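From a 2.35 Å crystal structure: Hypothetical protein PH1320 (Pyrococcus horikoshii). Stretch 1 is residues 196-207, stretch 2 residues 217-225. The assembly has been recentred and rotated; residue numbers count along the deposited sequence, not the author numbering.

Stretch 1, residues 196-207: SYPFTTRGINVG
Stretch 2, residues 217-225: QIIDTPGLL

This contact is a short antiparallel strand pairing that is extended by an asparagine-aspartate clasp and closed by apolar packing of I204 and the loop before it against the loop that follows strand 217-220. Strand 204-207 runs against strand 217-220, with 165° between their N-to-C directions and a closest axis approach of 4.6 Å. G207 and I218 form the hydrogen-bonded pair, CA to CA 4.9 Å. G207 N donates to I218 O at 2.7 Å, and I218 N donates to G207 O at 2.9 Å; both bonds are nearly straight. V206 and I219 form the adjacent non-hydrogen-bonded pair, CA to CA 4.6 Å. Their side chains share a face, V206 (chi1 t) placing CG2 4.1 Å from CG2 of I219 (p, t). Around this pair, I219 CA lies 3.2 Å from N205 O and V206 CA 3.4 Å from I218 O, both CA-H...O contacts.

Beyond it, the D220 side chain (chi1 p, chi2 -2°) reaches across to N205 (chi1 m, chi2 -70°). N205 N donates to D220 OD1 at 2.8 Å, and N205 ND2 to D220 OD2 at 2.6 Å. The carboxylate therefore binds backbone and side chain of one residue. The backbone bond from D220 N to N205 O is weak, at 3.3 Å.

I204 (p, t) lies with CG2 3.9 Å from P222 CD and 4.1 Å from L224 CD1. L224 (m, t) has the largest area covered by the opposing stretch. Its CD1 sits over one face of the Y197 ring, 3.6 Å from the centroid, a CH-pi contact. Its CD2 is 3.5 Å from T200 CG2.

Residues Y197 to T200 form a type II turn, with F199 at phi/psi 71/22. T200 (chi1 p) braces it: OG1 donates to Y197 O at 2.7 Å. G223 has phi/psi 78/-2; positive phi favours glycine.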

# COMPACT_ATOMS: atom_id res chain seq x y z
N SER A 196 -9.39 6.19 2.17
CA SER A 196 -9.89 4.93 2.69
C SER A 196 -8.87 4.44 3.69
O SER A 196 -7.68 4.66 3.51
CB SER A 196 -10.02 3.91 1.57
OG SER A 196 -11.09 4.25 0.71
N TYR A 197 -9.32 3.81 4.76
CA TYR A 197 -8.36 3.30 5.72
C TYR A 197 -8.85 2.00 6.34
O TYR A 197 -9.98 1.92 6.81
CB TYR A 197 -8.08 4.33 6.80
CG TYR A 197 -6.74 4.12 7.44
CD1 TYR A 197 -5.63 4.88 7.05
CD2 TYR A 197 -6.57 3.15 8.43
CE1 TYR A 197 -4.38 4.67 7.64
CE2 TYR A 197 -5.34 2.94 9.02
CZ TYR A 197 -4.25 3.70 8.63
OH TYR A 197 -3.06 3.49 9.29
N PRO A 198 -8.00 0.97 6.34
CA PRO A 198 -8.37 -0.33 6.92
C PRO A 198 -8.94 -0.21 8.33
O PRO A 198 -8.39 0.49 9.18
CB PRO A 198 -7.05 -1.09 6.88
CG PRO A 198 -6.42 -0.56 5.62
CD PRO A 198 -6.65 0.92 5.76
N PHE A 199 -10.05 -0.90 8.58
CA PHE A 199 -10.72 -0.90 9.89
C PHE A 199 -11.43 0.39 10.29
O PHE A 199 -11.65 0.64 11.48
CB PHE A 199 -9.73 -1.31 10.99
CG PHE A 199 -9.15 -2.67 10.79
CD1 PHE A 199 -8.04 -2.84 9.97
CD2 PHE A 199 -9.74 -3.79 11.35
CE1 PHE A 199 -7.54 -4.11 9.71
CE2 PHE A 199 -9.25 -5.06 11.10
CZ PHE A 199 -8.15 -5.23 10.27
N THR A 200 -11.77 1.22 9.32
CA THR A 200 -12.49 2.44 9.64
C THR A 200 -13.82 2.34 8.93
O THR A 200 -13.95 1.67 7.90
CB THR A 200 -11.77 3.74 9.18
OG1 THR A 200 -11.70 3.78 7.75
CG2 THR A 200 -10.38 3.83 9.79
N THR A 201 -14.81 3.01 9.50
CA THR A 201 -16.15 3.02 8.95
C THR A 201 -16.22 3.84 7.67
O THR A 201 -16.50 3.30 6.60
CB THR A 201 -17.15 3.61 9.99
OG1 THR A 201 -16.66 4.87 10.46
CG2 THR A 201 -17.28 2.66 11.19
N ARG A 202 -15.92 5.12 7.77
CA ARG A 202 -16.00 6.01 6.62
C ARG A 202 -14.67 6.64 6.20
O ARG A 202 -14.67 7.67 5.53
CB ARG A 202 -17.01 7.12 6.94
CG ARG A 202 -18.24 6.60 7.66
CD ARG A 202 -18.93 7.67 8.48
NE ARG A 202 -19.80 7.08 9.49
CZ ARG A 202 -20.85 6.30 9.22
NH1 ARG A 202 -21.16 6.02 7.96
NH2 ARG A 202 -21.57 5.79 10.21
N GLY A 203 -13.55 6.04 6.60
CA GLY A 203 -12.26 6.59 6.22
C GLY A 203 -11.80 7.78 7.03
O GLY A 203 -12.36 8.09 8.08
N ILE A 204 -10.77 8.47 6.55
CA ILE A 204 -10.23 9.61 7.26
C ILE A 204 -10.08 10.87 6.39
O ILE A 204 -9.88 10.79 5.19
CB ILE A 204 -8.86 9.27 7.88
CG1 ILE A 204 -7.84 8.97 6.78
CG2 ILE A 204 -8.99 8.07 8.80
CD1 ILE A 204 -6.43 8.82 7.28
N ASN A 205 -10.19 12.02 7.03
CA ASN A 205 -10.05 13.28 6.34
C ASN A 205 -8.59 13.55 6.08
O ASN A 205 -7.75 13.29 6.93
CB ASN A 205 -10.65 14.40 7.17
CG ASN A 205 -12.11 14.20 7.43
OD1 ASN A 205 -12.93 14.30 6.53
ND2 ASN A 205 -12.44 13.90 8.68
N VAL A 206 -8.30 14.07 4.90
CA VAL A 206 -6.94 14.39 4.52
C VAL A 206 -6.91 15.79 3.96
O VAL A 206 -7.61 16.09 2.99
CB VAL A 206 -6.41 13.49 3.41
CG1 VAL A 206 -5.01 13.92 3.07
CG2 VAL A 206 -6.45 12.04 3.84
N GLY A 207 -6.10 16.64 4.55
CA GLY A 207 -6.02 17.99 4.06
C GLY A 207 -4.60 18.43 3.85
O GLY A 207 -3.66 17.66 4.06
N GLN A 217 0.80 18.08 5.18
CA GLN A 217 -0.37 17.24 5.13
C GLN A 217 -1.01 17.09 6.53
O GLN A 217 -0.32 16.92 7.53
CB GLN A 217 0.02 15.86 4.57
CG GLN A 217 -1.18 15.00 4.23
CD GLN A 217 -0.78 13.68 3.60
OE1 GLN A 217 -0.03 12.89 4.18
NE2 GLN A 217 -1.29 13.44 2.40
N ILE A 218 -2.34 17.15 6.59
CA ILE A 218 -3.06 17.01 7.85
C ILE A 218 -4.11 15.89 7.73
O ILE A 218 -4.89 15.88 6.79
CB ILE A 218 -3.85 18.31 8.22
CG1 ILE A 218 -3.02 19.57 7.95
CG2 ILE A 218 -4.25 18.25 9.69
CD1 ILE A 218 -1.76 19.69 8.78
N ILE A 219 -4.10 14.96 8.68
CA ILE A 219 -5.10 13.88 8.68
C ILE A 219 -5.66 13.70 10.08
O ILE A 219 -4.99 13.99 11.07
CB ILE A 219 -4.52 12.51 8.25
CG1 ILE A 219 -3.53 12.00 9.28
CG2 ILE A 219 -3.85 12.61 6.90
CD1 ILE A 219 -3.04 10.59 9.02
N ASP A 220 -6.90 13.25 10.17
CA ASP A 220 -7.47 12.96 11.49
C ASP A 220 -7.59 11.45 11.60
O ASP A 220 -7.43 10.73 10.60
CB ASP A 220 -8.82 13.67 11.72
CG ASP A 220 -9.86 13.32 10.69
OD1 ASP A 220 -9.58 12.57 9.73
OD2 ASP A 220 -10.99 13.83 10.86
N THR A 221 -7.86 10.95 12.79
CA THR A 221 -7.88 9.51 12.97
C THR A 221 -9.14 8.87 13.52
O THR A 221 -9.06 7.96 14.36
CB THR A 221 -6.70 9.12 13.85
OG1 THR A 221 -6.79 9.83 15.10
CG2 THR A 221 -5.39 9.50 13.17
N PRO A 222 -10.31 9.29 13.04
CA PRO A 222 -11.52 8.66 13.59
C PRO A 222 -11.46 7.14 13.39
O PRO A 222 -11.06 6.66 12.33
CB PRO A 222 -12.65 9.30 12.79
CG PRO A 222 -12.00 9.48 11.42
CD PRO A 222 -10.60 9.99 11.78
N GLY A 223 -11.84 6.40 14.42
CA GLY A 223 -11.82 4.96 14.33
C GLY A 223 -10.44 4.34 14.48
O GLY A 223 -10.32 3.12 14.47
N LEU A 224 -9.42 5.18 14.63
CA LEU A 224 -8.05 4.70 14.77
C LEU A 224 -7.37 5.13 16.08
O LEU A 224 -6.89 4.30 16.86
CB LEU A 224 -7.22 5.16 13.56
CG LEU A 224 -7.72 4.78 12.15
CD1 LEU A 224 -6.84 5.41 11.07
CD2 LEU A 224 -7.73 3.24 11.97
N LEU A 225 -7.33 6.44 16.33
CA LEU A 225 -6.69 6.92 17.54
C LEU A 225 -7.68 7.62 18.45
O LEU A 225 -7.33 8.57 19.16
CB LEU A 225 -5.53 7.86 17.19
CG LEU A 225 -4.33 7.15 16.54
CD1 LEU A 225 -3.27 8.16 16.19
CD2 LEU A 225 -3.77 6.10 17.50